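Local coordinates for protein particle-associated lyase (Acinetobacter bacteriophage AP22, PDB 4Y9V) that binds the capsular saccharide of Acinetobacter baumannii and, as a trimeric phage tailspike lyase, probably cleaves the capsule polysaccharide, at residues Ala567-Ala571 against Thr572-Glu576; Ser36-Glu39 against Val40-Thr44; Asp129-Lys132 against Asn133-Ser137; Asn502-Leu505 against Ile506-Ser509; Ile439-Ser442 against Asn443-Glu447. All coordinates share one frame; numbering follows the deposited sequence.

Contact 1 (Ala567-Ala571 against Thr572-Glu576); sequences ASWDA and TFFNE
W569 swings its CG back beside its own backbone N (chi1 -80°), whereas F573 sends its CG trans to N (chi1 -171°), and the two choices bring indole and phenyl together across a tight turn. The five-membered ring of W569 stacks on F573 with centroids 4.0 Å apart and planes tilted by 27°; W569 NE1 sits over the centre of the phenyl. F574 turns its edge toward the same indole, adding a T-shaped pair in which F574 CE2 comes 3.8 Å from W569 CH2. Beneath the rings, D570 organises the backbone. Its OD1 accepts from T572 N at 2.8 Å, forming an Asx turn, and takes the T572 OG1 hydroxyl on its syn lone pair at 2.6 Å. F573 N closes on D570 O at 3.2 Å, and one water bridges D570 O and F574 N. N575 ND2 reaches A571 O at 3.0 Å, while N575 OD1 is held by the backbone of R584. K612 makes a cation-pi contact with F573, and R540 of the second subunit bonds W569 O. A type I beta turn from D570 to F573, combined with an Asx turn and topped by an aromatic cluster, thus shapes a loop of the C-terminal Ig-like tailspike domain.

Contact 2 (Ser36-Glu39 against Val40-Thr44); sequences SQQE and VNDLT
A capping box starts the short helix 37-42, whose first backbone bond runs from V40 N to S36 O at 3.0 Å. In the box S36 OG accepts from E39 N at 3.1 Å, and E39 OE2 accepts in turn from S36 N at 2.9 Å. The next backbone bond, N41 N to Q37 O, is 2.9 Å long. Two glutamines then make the same bond a residue apart. Each bends at its second torsion (chi2 65° in Q37, 63° in Q38), folding the amide forward along the helix to the residue four places on. Q37 NE2 gives a nearly straight bond to N41 OD1, 3.1 Å long and arriving from above that amide's plane. Q38 NE2 meets D42 OD1 at 2.9 Å, again from above the carboxylate plane. The amides also serve the trimer: Q37 OE1 accepts from N41 of the third subunit, N41 ND2 donates to Q37 of the second, and Q38 OE1 accepts from K32 there. Q37-N41 amide bonds thus link the three helices, with D31 of the second subunit adding a carboxylate acceptor for Q38 and N41. Because each amide spends its donor and acceptor on different partners, the bond within the helix probably fixes which way round the group faces the next subunit.

Contact 3 (Asp129-Lys132 against Asn133-Ser137); sequences DIVK and NQSQS. With EDO (1,2-ethanediol), chain D.
V131 and S135 grip each other twice, and this pair forms the tight part of the contact. S135 N donates to V131 O at 3.0 Å in the carbonyl plane, while V131 N gives a nearly straight bond to S135 OG at 2.8 Å; the serine side chain thus stands in for the backbone acceptor of an ordinary ladder. The hydroxyl is placed for this because OG points away from the serine's carbonyl carbon (chi1 -60°), toward the facing limb of the loop. V131 O takes a second donor, Q134 N, also at 3.0 Å but from above the carbonyl plane. Between them K132 and N133 carry the turn, N133 with a positive phi of 68°. I130 CG2 rests 4.0 Å from S135 CB on the inner side, where I130 also packs on A191 and Y195.

The outer side is looser. V131 CG1 merely brushes Q134 OE1 at 3.6 Å, and K132 runs out fully extended alongside N133; in the conformer described, one of two, its NZ bonds O2 of an ethanediol probably left from crystallisation. Where the two limbs part, one water spans the opening by donating to D129 O and S137 O. N133 is not left to solvent: its OD1 bonds R342 and its side chain packs on Y394 of the third subunit.

The backbone angles of K132 and N133, with the bond from Q134 N to V131 O, fit a type II beta turn. It reverses the chain between strands 113-125 and 137-139 of the first Ig-like tailspike domain.

Contact 4 (Asn502-Leu505 against Ile506-Ser509); sequences NPYL and IYPS
The ring of Y504 meets two neighbours on the same side, P508 over its face and the edge of Y507 more obliquely, in a contact made by carbon atoms. Conformation explains how residues three and four places on can reach it. Y504 sets CG anti to its carbonyl carbon (chi1 -72°), which swings its ring to the side where the chain returns. Y507 does the reverse, its CG turned as far as possible from N (chi1 -168°), and its ring is carried back toward Y504. The result is an edge-to-face pair with centroids 5.0 Å apart and planes at 69°; CD1 of Y507 comes within 3.5 Å of Y504 CD2. P508 meets the same side of the Y504 ring. Its CD lies over the Y504 face toward the rim, 3.8 Å from the centroid, a CH-pi contact, and approaches Y504 CD1 to 3.5 Å. The same P508 CD also lies over a face of its neighbour Y507, so the proline sits in the corner that the two touching rings make.

Each phenol ring has a cationic partner as well, K549 for Y504 and R469 for Y507, and W473 meets Y507 edge-to-face. L505 and I506 turn the other way, onto V491 and Q521, with I506 also on I489 and T519. Burial there has a price, for I506 N finds no hydrogen-bonding partner.

L505 has nearly helical backbone angles and makes the corner at which the chain changes direction. Backbone bonds from Y504 to R469 and W471, and from L505 to A472, run the chain along strand 470-476 up to this point, consistent with a last corner of the parallel beta-helix, between strands 486-496 and 518-531.

Contact 5 (Ile439-Ser442 against Asn443-Glu447); sequences IRQS and NALNE
Q441 NE2 reaches across a chain reversal and donates twice, to E447 O at 2.9 Å and to L445 O at 3.0 Å. The glutamine ends strand 435-441, which belongs to a four-stranded parallel sheet of the pectin-lyase-like beta-helix, and the reversal it bridges opens with a type I beta turn from S442 to L445. Its side chain spans the gap by staying extended from the start, with N, CA, CB and CG in a flat zigzag (chi1 178°). The two carbonyl oxygens lie to different sides of the CD-NE2 bond, L445 O in the amide plane and E447 O tilted from it, so each probably takes one N-H; that pair of bonds probably fixes the group's rotation.

S442 supplies the next layer. Its carbonyl accepts from L445 N at 3.1 Å, and its OG, likewise trans across the first torsion (chi1 179°), takes A444 N at 3.0 Å, an ST turn laid over the beta turn. R481 bonds the carbonyls of S442 and N443, and N443 OD1 goes to T478, which ties the turn to the loop after strand 470-476. Beyond it, N446 is the centre of an inverse gamma turn, closed by a weak bond from E447 N to L445 O.

Packing completes the contact. L449 and V484 touch the glutamine, and L445 turns its side chain to it. L445 CG lies over one face of the Q441 amide, at its nitrogen end, 3.8 Å from Q441 NE2.

All five contacts are local: three beta turns, a helix start and a corner. Their chemistry differs with position along the elongated spike. Contacts 1 and 2 lie at opposite ends, with centres 108 Å apart; both meet the second subunit, the first mixing an aromatic cluster with backbone bonds, the second relying on amides. Contact 3 lies at the surface, whereas contacts 1, 2, 4 and 5 are partly buried; like contact 2 it touches the third subunit. Contacts 4 and 5, whose centres are 21 Å apart, touch no other chain. They share the neighbouring strand 470-476, but contact 5 is polar where contact 4 is a matter of rings and proline. Contacts 1 and 3 both shape loops of Ig-like domains, the one carrying an aromatic cluster, the other backed by a serine hydroxyl.

Contact 1 (Ala567-Ala571 against Thr572-Glu576)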
loop_
_atom_site.group_PDB
_atom_site.type_symbol
_atom_site.label_atom_id
_atom_site.label_comp_id
_atom_site.label_asym_id
_atom_site.label_seq_id
_atom_site.Cartn_x
_atom_site.Cartn_y
_atom_site.Cartn_z
ATOM N N ALA A 567 5.424 47.734 18.783
ATOM C CA ALA A 567 4.522 48.412 17.865
ATOM C C ALA A 567 5.198 48.560 16.496
ATOM O O ALA A 567 6.427 48.619 16.346
ATOM C CB ALA A 567 4.183 49.805 18.384
ATOM N N SER A 568 4.359 48.693 15.478
ATOM C CA SER A 568 4.822 48.797 14.102
ATOM C C SER A 568 5.914 49.861 13.967
ATOM O O SER A 568 5.734 51.026 14.378
ATOM C CB SER A 568 3.686 49.189 13.164
ATOM O OG SER A 568 2.718 48.161 13.071
ATOM N N TRP A 569 7.010 49.518 13.302
ATOM C CA TRP A 569 8.056 50.485 13.006
ATOM C C TRP A 569 7.513 51.631 12.153
ATOM O O TRP A 569 6.710 51.461 11.241
ATOM C CB TRP A 569 9.190 49.836 12.218
ATOM C CG TRP A 569 10.172 49.051 13.020
ATOM C CD1 TRP A 569 10.284 49.015 14.380
ATOM C CD2 TRP A 569 11.242 48.247 12.506
ATOM N NE1 TRP A 569 11.333 48.225 14.734
ATOM C CE2 TRP A 569 11.965 47.754 13.618
ATOM C CE3 TRP A 569 11.695 47.917 11.221
ATOM C CZ2 TRP A 569 13.086 46.954 13.478
ATOM C CZ3 TRP A 569 12.810 47.123 11.103
ATOM C CH2 TRP A 569 13.500 46.635 12.233
ATOM N N ASP A 570 8.065 52.809 12.470
ATOM C CA ASP A 570 8.006 53.969 11.595
ATOM C C ASP A 570 9.434 54.530 11.496
ATOM O O ASP A 570 10.387 53.925 12.008
ATOM C CB ASP A 570 6.945 54.952 12.047
ATOM C CG ASP A 570 7.197 55.487 13.439
ATOM O OD1 ASP A 570 8.350 55.597 13.816
ATOM O OD2 ASP A 570 6.230 55.718 14.192
ATOM N N ALA A 571 9.598 55.692 10.869
ATOM C CA ALA A 571 10.933 56.274 10.701
ATOM C C ALA A 571 11.579 56.688 12.013
ATOM O O ALA A 571 12.786 56.923 12.015
ATOM C CB ALA A 571 10.873 57.417 9.706
ATOM N N THR A 572 10.800 56.809 13.099
ATOM C CA THR A 572 11.406 57.154 14.391
ATOM C C THR A 572 12.229 56.047 14.985
ATOM O O THR A 572 13.023 56.258 15.911
ATOM C CB THR A 572 10.380 57.635 15.463
ATOM O OG1 THR A 572 9.592 56.549 15.914
ATOM C CG2 THR A 572 9.509 58.783 14.922
ATOM N N PHE A 573 12.065 54.781 14.546
ATOM C CA PHE A 573 12.785 53.709 15.209
ATOM C C PHE A 573 14.310 53.880 15.017
ATOM O O PHE A 573 15.061 53.687 15.981
ATOM C CB PHE A 573 12.308 52.311 14.730
ATOM C CG PHE A 573 12.875 51.211 15.552
ATOM C CD1 PHE A 573 12.358 50.929 16.810
ATOM C CD2 PHE A 573 13.935 50.452 15.111
ATOM C CE1 PHE A 573 12.888 49.918 17.565
ATOM C CE2 PHE A 573 14.468 49.436 15.890
ATOM C CZ PHE A 573 13.936 49.178 17.137
ATOM N N PHE A 574 14.735 54.209 13.802
ATOM C CA PHE A 574 16.140 54.327 13.487
ATOM C C PHE A 574 16.629 55.776 13.331
ATOM O O PHE A 574 17.783 55.976 12.971
ATOM C CB PHE A 574 16.507 53.540 12.214
ATOM C CG PHE A 574 16.406 52.029 12.422
ATOM C CD1 PHE A 574 17.221 51.376 13.318
ATOM C CD2 PHE A 574 15.490 51.273 11.690
ATOM C CE1 PHE A 574 17.161 50.004 13.497
ATOM C CE2 PHE A 574 15.408 49.903 11.891
ATOM C CZ PHE A 574 16.243 49.266 12.763
ATOM N N ASN A 575 15.757 56.749 13.630
ATOM C CA ASN A 575 16.138 58.155 13.505
ATOM C C ASN A 575 15.754 58.932 14.749
ATOM O O ASN A 575 14.616 58.913 15.191
ATOM C CB ASN A 575 15.428 58.808 12.276
ATOM C CG ASN A 575 16.011 58.223 11.027
ATOM O OD1 ASN A 575 17.092 58.629 10.566
ATOM N ND2 ASN A 575 15.382 57.167 10.503
ATOM N N GLU A 576 16.769 59.684 15.223
ATOM C CA GLU A 576 16.608 60.554 16.403
ATOM C C GLU A 576 15.701 61.746 16.096
ATOM O O GLU A 576 14.977 62.212 16.985
ATOM C CB GLU A 576 17.993 61.056 16.814
ATOM C CG GLU A 576 18.868 59.899 17.340
ATOM C CD GLU A 576 19.505 58.968 16.306
ATOM O OE1 GLU A 576 19.680 59.366 15.145
ATOM O OE2 GLU A 576 19.861 57.867 16.655
HETATM O O HOH W 1 13.173 53.653 11.469
#

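Contact 2 (Ser36-Glu39 against Val40-Thr44)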
loop_
_atom_site.group_PDB
_atom_site.type_symbol
_atom_site.label_atom_id
_atom_site.label_comp_id
_atom_site.label_asym_id
_atom_site.label_seq_id
_atom_site.Cartn_x
_atom_site.Cartn_y
_atom_site.Cartn_z
ATOM N N SER A 36 -21.677 -51.430 -11.296
ATOM C CA SER A 36 -21.284 -52.356 -10.269
ATOM C C SER A 36 -20.595 -51.635 -9.118
ATOM O O SER A 36 -20.120 -50.515 -9.241
ATOM C CB SER A 36 -20.342 -53.432 -10.796
ATOM O OG SER A 36 -19.033 -52.914 -10.960
ATOM N N GLN A 37 -20.460 -52.360 -7.989
ATOM C CA GLN A 37 -19.710 -51.788 -6.869
ATOM C C GLN A 37 -18.258 -51.567 -7.264
ATOM O O GLN A 37 -17.638 -50.603 -6.780
ATOM C CB GLN A 37 -19.813 -52.717 -5.646
ATOM C CG GLN A 37 -19.142 -52.124 -4.436
ATOM C CD GLN A 37 -19.883 -50.870 -3.998
ATOM O OE1 GLN A 37 -21.117 -50.880 -3.883
ATOM N NE2 GLN A 37 -19.151 -49.784 -3.718
ATOM N N GLN A 38 -17.682 -52.418 -8.092
ATOM C CA GLN A 38 -16.314 -52.149 -8.576
ATOM C C GLN A 38 -16.252 -50.820 -9.301
ATOM O O GLN A 38 -15.308 -50.044 -9.125
ATOM C CB GLN A 38 -15.775 -53.259 -9.458
ATOM C CG GLN A 38 -14.316 -53.072 -9.822
ATOM C CD GLN A 38 -13.439 -53.101 -8.602
ATOM O OE1 GLN A 38 -13.361 -54.128 -7.903
ATOM N NE2 GLN A 38 -12.770 -51.990 -8.305
ATOM N N GLU A 39 -17.239 -50.563 -10.153
ATOM C CA GLU A 39 -17.280 -49.287 -10.892
ATOM C C GLU A 39 -17.458 -48.107 -9.953
ATOM O O GLU A 39 -16.869 -47.050 -10.159
ATOM C CB GLU A 39 -18.384 -49.328 -11.942
ATOM C CG GLU A 39 -18.135 -50.339 -13.041
ATOM C CD GLU A 39 -19.264 -50.319 -14.024
ATOM O OE1 GLU A 39 -19.162 -49.625 -15.068
ATOM O OE2 GLU A 39 -20.306 -50.957 -13.765
ATOM N N VAL A 40 -18.247 -48.252 -8.879
ATOM C CA VAL A 40 -18.338 -47.191 -7.882
ATOM C C VAL A 40 -16.939 -46.971 -7.294
ATOM O O VAL A 40 -16.473 -45.836 -7.195
ATOM C CB VAL A 40 -19.358 -47.519 -6.769
ATOM C CG1 VAL A 40 -19.290 -46.487 -5.665
ATOM C CG2 VAL A 40 -20.786 -47.658 -7.311
ATOM N N ASN A 41 -16.311 -48.029 -6.852
ATOM C CA ASN A 41 -14.977 -47.940 -6.247
ATOM C C ASN A 41 -13.988 -47.254 -7.188
ATOM O O ASN A 41 -13.145 -46.481 -6.734
ATOM C CB ASN A 41 -14.461 -49.320 -5.869
ATOM C CG ASN A 41 -15.251 -50.050 -4.785
ATOM O OD1 ASN A 41 -16.137 -49.494 -4.153
ATOM N ND2 ASN A 41 -14.879 -51.306 -4.582
ATOM N N ASP A 42 -14.053 -47.575 -8.453
ATOM C CA ASP A 42 -13.110 -47.079 -9.457
ATOM C C ASP A 42 -13.178 -45.559 -9.625
ATOM O O ASP A 42 -12.248 -44.987 -10.177
ATOM C CB ASP A 42 -13.388 -47.747 -10.800
ATOM C CG ASP A 42 -13.052 -49.208 -10.945
ATOM O OD1 ASP A 42 -12.305 -49.743 -10.094
ATOM O OD2 ASP A 42 -13.588 -49.824 -11.904
ATOM N N LEU A 43 -14.263 -44.932 -9.178
ATOM C CA LEU A 43 -14.395 -43.474 -9.278
ATOM C C LEU A 43 -13.430 -42.741 -8.360
ATOM O O LEU A 43 -13.240 -41.529 -8.575
ATOM C CB LEU A 43 -15.834 -43.055 -9.032
ATOM C CG LEU A 43 -16.825 -43.540 -10.106
ATOM C CD1 LEU A 43 -18.230 -43.413 -9.594
ATOM C CD2 LEU A 43 -16.617 -42.819 -11.407
ATOM N N THR A 44 -12.853 -43.392 -7.374
ATOM C CA THR A 44 -11.931 -42.773 -6.454
ATOM C C THR A 44 -10.646 -43.610 -6.375
ATOM O O THR A 44 -10.731 -44.799 -6.071
ATOM C CB THR A 44 -12.513 -42.671 -5.057
ATOM O OG1 THR A 44 -13.825 -42.085 -5.177
ATOM C CG2 THR A 44 -11.675 -41.857 -4.114
#

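Contact 3 (Asp129-Lys132 against Asn133-Ser137)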
loop_
_atom_site.group_PDB
_atom_site.type_symbol
_atom_site.label_atom_id
_atom_site.label_comp_id
_atom_site.label_asym_id
_atom_site.label_seq_id
_atom_site.Cartn_x
_atom_site.Cartn_y
_atom_site.Cartn_z
ATOM N N ASP A 129 11.662 -6.175 -34.898
ATOM C CA ASP A 129 12.247 -5.626 -33.694
ATOM C C ASP A 129 11.127 -5.284 -32.686
ATOM O O ASP A 129 10.076 -4.746 -33.052
ATOM C CB ASP A 129 13.057 -4.398 -34.035
ATOM C CG ASP A 129 14.291 -4.669 -34.900
ATOM O OD1 ASP A 129 14.787 -5.792 -34.940
ATOM O OD2 ASP A 129 14.777 -3.694 -35.505
ATOM N N ILE A 130 11.379 -5.596 -31.445
ATOM C CA ILE A 130 10.494 -5.302 -30.304
ATOM C C ILE A 130 11.083 -4.138 -29.512
ATOM O O ILE A 130 12.278 -4.168 -29.175
ATOM C CB ILE A 130 10.320 -6.554 -29.454
ATOM C CG1 ILE A 130 9.565 -7.652 -30.215
ATOM C CG2 ILE A 130 9.619 -6.209 -28.139
ATOM C CD1 ILE A 130 9.543 -8.972 -29.509
ATOM N N VAL A 131 10.246 -3.164 -29.211
ATOM C CA VAL A 131 10.616 -1.945 -28.498
ATOM C C VAL A 131 10.061 -1.983 -27.080
ATOM O O VAL A 131 8.841 -2.071 -26.855
ATOM C CB VAL A 131 10.110 -0.710 -29.240
ATOM C CG1 VAL A 131 10.494 0.567 -28.476
ATOM C CG2 VAL A 131 10.662 -0.685 -30.666
ATOM N N LYS A 132 10.963 -1.867 -26.099
ATOM C CA LYS A 132 10.639 -1.876 -24.671
ATOM C C LYS A 132 9.555 -0.846 -24.379
ATOM O O LYS A 132 9.634 0.322 -24.768
ATOM C CB LYS A 132 11.908 -1.609 -23.845
ATOM C CG LYS A 132 11.698 -1.481 -22.341
ATOM C CD LYS A 132 12.933 -1.277 -21.466
ATOM C CE LYS A 132 12.586 -1.265 -19.976
ATOM N NZ LYS A 132 13.723 -1.521 -19.061
ATOM N N ASN A 133 8.541 -1.304 -23.644
ATOM C CA ASN A 133 7.425 -0.522 -23.145
ATOM C C ASN A 133 6.484 -0.017 -24.227
ATOM O O ASN A 133 5.596 0.738 -23.901
ATOM C CB ASN A 133 7.896 0.626 -22.224
ATOM C CG ASN A 133 8.521 0.083 -20.962
ATOM O OD1 ASN A 133 8.078 -0.904 -20.392
ATOM N ND2 ASN A 133 9.573 0.788 -20.529
ATOM N N GLN A 134 6.658 -0.452 -25.475
ATOM C CA GLN A 134 5.911 0.092 -26.577
ATOM C C GLN A 134 5.240 -0.999 -27.402
ATOM O O GLN A 134 4.036 -0.928 -27.669
ATOM C CB GLN A 134 6.757 1.014 -27.469
ATOM C CG GLN A 134 7.299 2.193 -26.674
ATOM C CD GLN A 134 7.968 3.238 -27.467
ATOM O OE1 GLN A 134 7.985 3.206 -28.689
ATOM N NE2 GLN A 134 8.470 4.236 -26.783
ATOM N N SER A 135 5.982 -2.014 -27.839
ATOM C CA SER A 135 5.414 -2.998 -28.715
ATOM C C SER A 135 4.357 -3.865 -27.998
ATOM O O SER A 135 4.519 -4.245 -26.856
ATOM C CB SER A 135 6.492 -3.953 -29.222
ATOM O OG SER A 135 7.509 -3.287 -29.938
ATOM N N GLN A 136 3.327 -4.228 -28.779
ATOM C CA GLN A 136 2.322 -5.216 -28.381
ATOM C C GLN A 136 2.171 -6.291 -29.459
ATOM O O GLN A 136 1.197 -7.048 -29.440
ATOM C CB GLN A 136 0.979 -4.600 -28.038
ATOM C CG GLN A 136 0.286 -3.906 -29.206
ATOM C CD GLN A 136 -0.979 -3.191 -28.765
ATOM O OE1 GLN A 136 -1.959 -3.838 -28.373
ATOM N NE2 GLN A 136 -0.973 -1.891 -28.745
ATOM N N SER A 137 3.124 -6.373 -30.375
ATOM C CA SER A 137 3.107 -7.384 -31.416
ATOM C C SER A 137 4.533 -7.576 -31.896
ATOM O O SER A 137 5.415 -6.751 -31.702
ATOM C CB SER A 137 2.227 -7.001 -32.608
ATOM O OG SER A 137 2.737 -5.780 -33.183
HETATM C C1 EDO D . 15.916 -3.180 -14.555
HETATM O O1 EDO D . 17.075 -2.742 -15.129
HETATM C C2 EDO D . 14.712 -2.394 -14.965
HETATM O O2 EDO D . 14.378 -2.675 -16.312
HETATM O O HOH W 2 7.649 -6.026 -33.324
#

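Contact 4 (Asn502-Leu505 against Ile506-Ser509)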
loop_
_atom_site.group_PDB
_atom_site.type_symbol
_atom_site.label_atom_id
_atom_site.label_comp_id
_atom_site.label_asym_id
_atom_site.label_seq_id
_atom_site.Cartn_x
_atom_site.Cartn_y
_atom_site.Cartn_z
ATOM N N ASN A 502 24.664 16.602 12.550
ATOM C CA ASN A 502 25.116 17.723 11.707
ATOM C C ASN A 502 25.543 17.213 10.333
ATOM O O ASN A 502 26.729 17.319 9.997
ATOM C CB ASN A 502 26.244 18.439 12.429
ATOM C CG ASN A 502 26.840 19.647 11.770
ATOM O OD1 ASN A 502 26.096 20.450 11.095
ATOM N ND2 ASN A 502 28.094 19.840 11.954
ATOM N N PRO A 503 24.617 16.629 9.579
ATOM C CA PRO A 503 25.012 15.957 8.342
ATOM C C PRO A 503 25.102 16.903 7.190
ATOM O O PRO A 503 24.436 17.944 7.120
ATOM C CB PRO A 503 23.833 15.023 8.111
ATOM C CG PRO A 503 22.630 15.824 8.604
ATOM C CD PRO A 503 23.197 16.546 9.838
ATOM N N TYR A 504 25.868 16.477 6.149
ATOM C CA TYR A 504 25.675 16.999 4.823
ATOM C C TYR A 504 24.370 16.435 4.240
ATOM O O TYR A 504 24.119 15.233 4.291
ATOM C CB TYR A 504 26.822 16.585 3.897
ATOM C CG TYR A 504 28.113 17.300 4.172
ATOM C CD1 TYR A 504 28.348 18.557 3.594
ATOM C CD2 TYR A 504 29.063 16.784 5.025
ATOM C CE1 TYR A 504 29.500 19.238 3.850
ATOM C CE2 TYR A 504 30.255 17.463 5.274
ATOM C CZ TYR A 504 30.438 18.707 4.657
ATOM O OH TYR A 504 31.630 19.356 4.931
ATOM N N LEU A 505 23.599 17.305 3.596
ATOM C CA LEU A 505 22.474 16.841 2.770
ATOM C C LEU A 505 23.017 16.018 1.609
ATOM O O LEU A 505 22.568 14.921 1.317
ATOM C CB LEU A 505 21.652 18.039 2.343
ATOM C CG LEU A 505 20.963 18.780 3.503
ATOM C CD1 LEU A 505 20.532 20.165 3.090
ATOM C CD2 LEU A 505 19.761 17.994 4.011
ATOM N N ILE A 506 24.022 16.604 0.925
ATOM C CA ILE A 506 24.739 15.975 -0.185
ATOM C C ILE A 506 26.217 16.167 0.111
ATOM O O ILE A 506 26.657 17.303 0.318
ATOM C CB ILE A 506 24.347 16.593 -1.549
ATOM C CG1 ILE A 506 22.845 16.496 -1.774
ATOM C CG2 ILE A 506 25.161 15.939 -2.646
ATOM C CD1 ILE A 506 22.392 17.149 -3.065
ATOM N N TYR A 507 26.970 15.081 0.192
ATOM C CA TYR A 507 28.383 15.178 0.522
ATOM C C TYR A 507 29.150 15.713 -0.691
ATOM O O TYR A 507 28.991 15.184 -1.795
ATOM C CB TYR A 507 28.927 13.810 0.970
ATOM C CG TYR A 507 30.285 13.976 1.576
ATOM C CD1 TYR A 507 30.394 14.259 2.925
ATOM C CD2 TYR A 507 31.454 13.968 0.811
ATOM C CE1 TYR A 507 31.613 14.452 3.534
ATOM C CE2 TYR A 507 32.668 14.222 1.394
ATOM C CZ TYR A 507 32.746 14.472 2.739
ATOM O OH TYR A 507 34.007 14.674 3.319
ATOM N N PRO A 508 30.018 16.721 -0.489
ATOM C CA PRO A 508 30.719 17.344 -1.625
ATOM C C PRO A 508 31.984 16.591 -2.016
ATOM O O PRO A 508 32.875 16.420 -1.209
ATOM C CB PRO A 508 31.086 18.719 -1.059
ATOM C CG PRO A 508 31.227 18.522 0.399
ATOM C CD PRO A 508 30.178 17.498 0.769
ATOM N N SER A 509 32.062 16.225 -3.291
ATOM C CA SER A 509 33.281 15.679 -3.891
ATOM C C SER A 509 33.125 15.841 -5.390
ATOM O O SER A 509 32.124 16.328 -5.894
ATOM C CB SER A 509 33.517 14.221 -3.443
ATOM O OG SER A 509 32.454 13.389 -3.857
#

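Contact 5 (Ile439-Ser442 against Asn443-Glu447)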
loop_
_atom_site.group_PDB
_atom_site.type_symbol
_atom_site.label_atom_id
_atom_site.label_comp_id
_atom_site.label_asym_id
_atom_site.label_seq_id
_atom_site.Cartn_x
_atom_site.Cartn_y
_atom_site.Cartn_z
ATOM N N ILE A 439 26.263 5.579 -3.251
ATOM C CA ILE A 439 26.518 4.811 -4.473
ATOM C C ILE A 439 28.006 5.049 -4.818
ATOM O O ILE A 439 28.416 6.208 -4.936
ATOM C CB ILE A 439 25.631 5.245 -5.631
ATOM C CG1 ILE A 439 24.119 5.193 -5.282
ATOM C CG2 ILE A 439 25.996 4.444 -6.897
ATOM C CD1 ILE A 439 23.599 3.770 -5.077
ATOM N N ARG A 440 28.764 3.965 -5.008
ATOM C CA ARG A 440 30.128 4.049 -5.465
ATOM C C ARG A 440 30.311 3.260 -6.752
ATOM O O ARG A 440 29.734 2.190 -6.915
ATOM C CB ARG A 440 31.134 3.508 -4.451
ATOM C CG ARG A 440 31.095 4.171 -3.071
ATOM C CD ARG A 440 31.490 5.616 -3.055
ATOM N NE ARG A 440 32.884 5.906 -3.428
ATOM C CZ ARG A 440 33.887 5.914 -2.562
ATOM N NH1 ARG A 440 33.751 5.529 -1.317
ATOM N NH2 ARG A 440 35.094 6.345 -2.988
ATOM N N GLN A 441 31.141 3.778 -7.640
ATOM C CA GLN A 441 31.686 2.985 -8.745
ATOM C C GLN A 441 32.830 2.148 -8.222
ATOM O O GLN A 441 33.720 2.649 -7.530
ATOM C CB GLN A 441 32.100 3.889 -9.901
ATOM C CG GLN A 441 32.713 3.130 -11.064
ATOM C CD GLN A 441 32.956 4.024 -12.274
ATOM O OE1 GLN A 441 32.299 5.058 -12.430
ATOM N NE2 GLN A 441 33.870 3.600 -13.128
ATOM N N SER A 442 32.852 0.862 -8.555
ATOM C CA SER A 442 33.954 -0.000 -8.168
ATOM C C SER A 442 35.250 0.424 -8.868
ATOM O O SER A 442 35.255 0.746 -10.039
ATOM C CB SER A 442 33.631 -1.426 -8.623
ATOM O OG SER A 442 34.694 -2.275 -8.279
ATOM N N ASN A 443 36.359 0.276 -8.138
ATOM C CA ASN A 443 37.652 0.433 -8.805
ATOM C C ASN A 443 37.850 -0.598 -9.889
ATOM O O ASN A 443 38.634 -0.342 -10.836
ATOM C CB ASN A 443 38.795 0.408 -7.783
ATOM C CG ASN A 443 38.905 1.757 -7.109
ATOM O OD1 ASN A 443 38.824 2.796 -7.796
ATOM N ND2 ASN A 443 39.110 1.826 -5.829
ATOM N N ALA A 444 37.160 -1.736 -9.850
ATOM C CA ALA A 444 37.305 -2.763 -10.894
ATOM C C ALA A 444 36.663 -2.337 -12.194
ATOM O O ALA A 444 36.935 -2.978 -13.196
ATOM C CB ALA A 444 36.704 -4.074 -10.381
ATOM N N LEU A 445 35.779 -1.332 -12.224
ATOM C CA LEU A 445 35.220 -0.814 -13.442
ATOM C C LEU A 445 36.146 0.347 -13.864
ATOM O O LEU A 445 35.988 1.485 -13.409
ATOM C CB LEU A 445 33.773 -0.358 -13.284
ATOM C CG LEU A 445 33.134 0.143 -14.571
ATOM C CD1 LEU A 445 33.115 -0.921 -15.674
ATOM C CD2 LEU A 445 31.717 0.594 -14.293
ATOM N N ASN A 446 37.163 0.036 -14.631
ATOM C CA ASN A 446 38.236 0.998 -14.936
ATOM C C ASN A 446 37.926 1.682 -16.267
ATOM O O ASN A 446 38.695 1.625 -17.231
ATOM C CB ASN A 446 39.601 0.344 -14.935
ATOM C CG ASN A 446 40.717 1.399 -15.010
ATOM O OD1 ASN A 446 40.563 2.621 -14.840
ATOM N ND2 ASN A 446 41.870 0.856 -15.367
ATOM N N GLU A 447 36.779 2.355 -16.311
ATOM C CA GLU A 447 36.305 3.152 -17.439
ATOM C C GLU A 447 35.178 4.040 -16.929
ATOM O O GLU A 447 34.557 3.729 -15.926
ATOM C CB GLU A 447 35.889 2.315 -18.609
ATOM C CG GLU A 447 34.734 1.416 -18.293
ATOM C CD GLU A 447 34.431 0.446 -19.387
ATOM O OE1 GLU A 447 35.345 0.002 -20.090
ATOM O OE2 GLU A 447 33.262 0.082 -19.576
#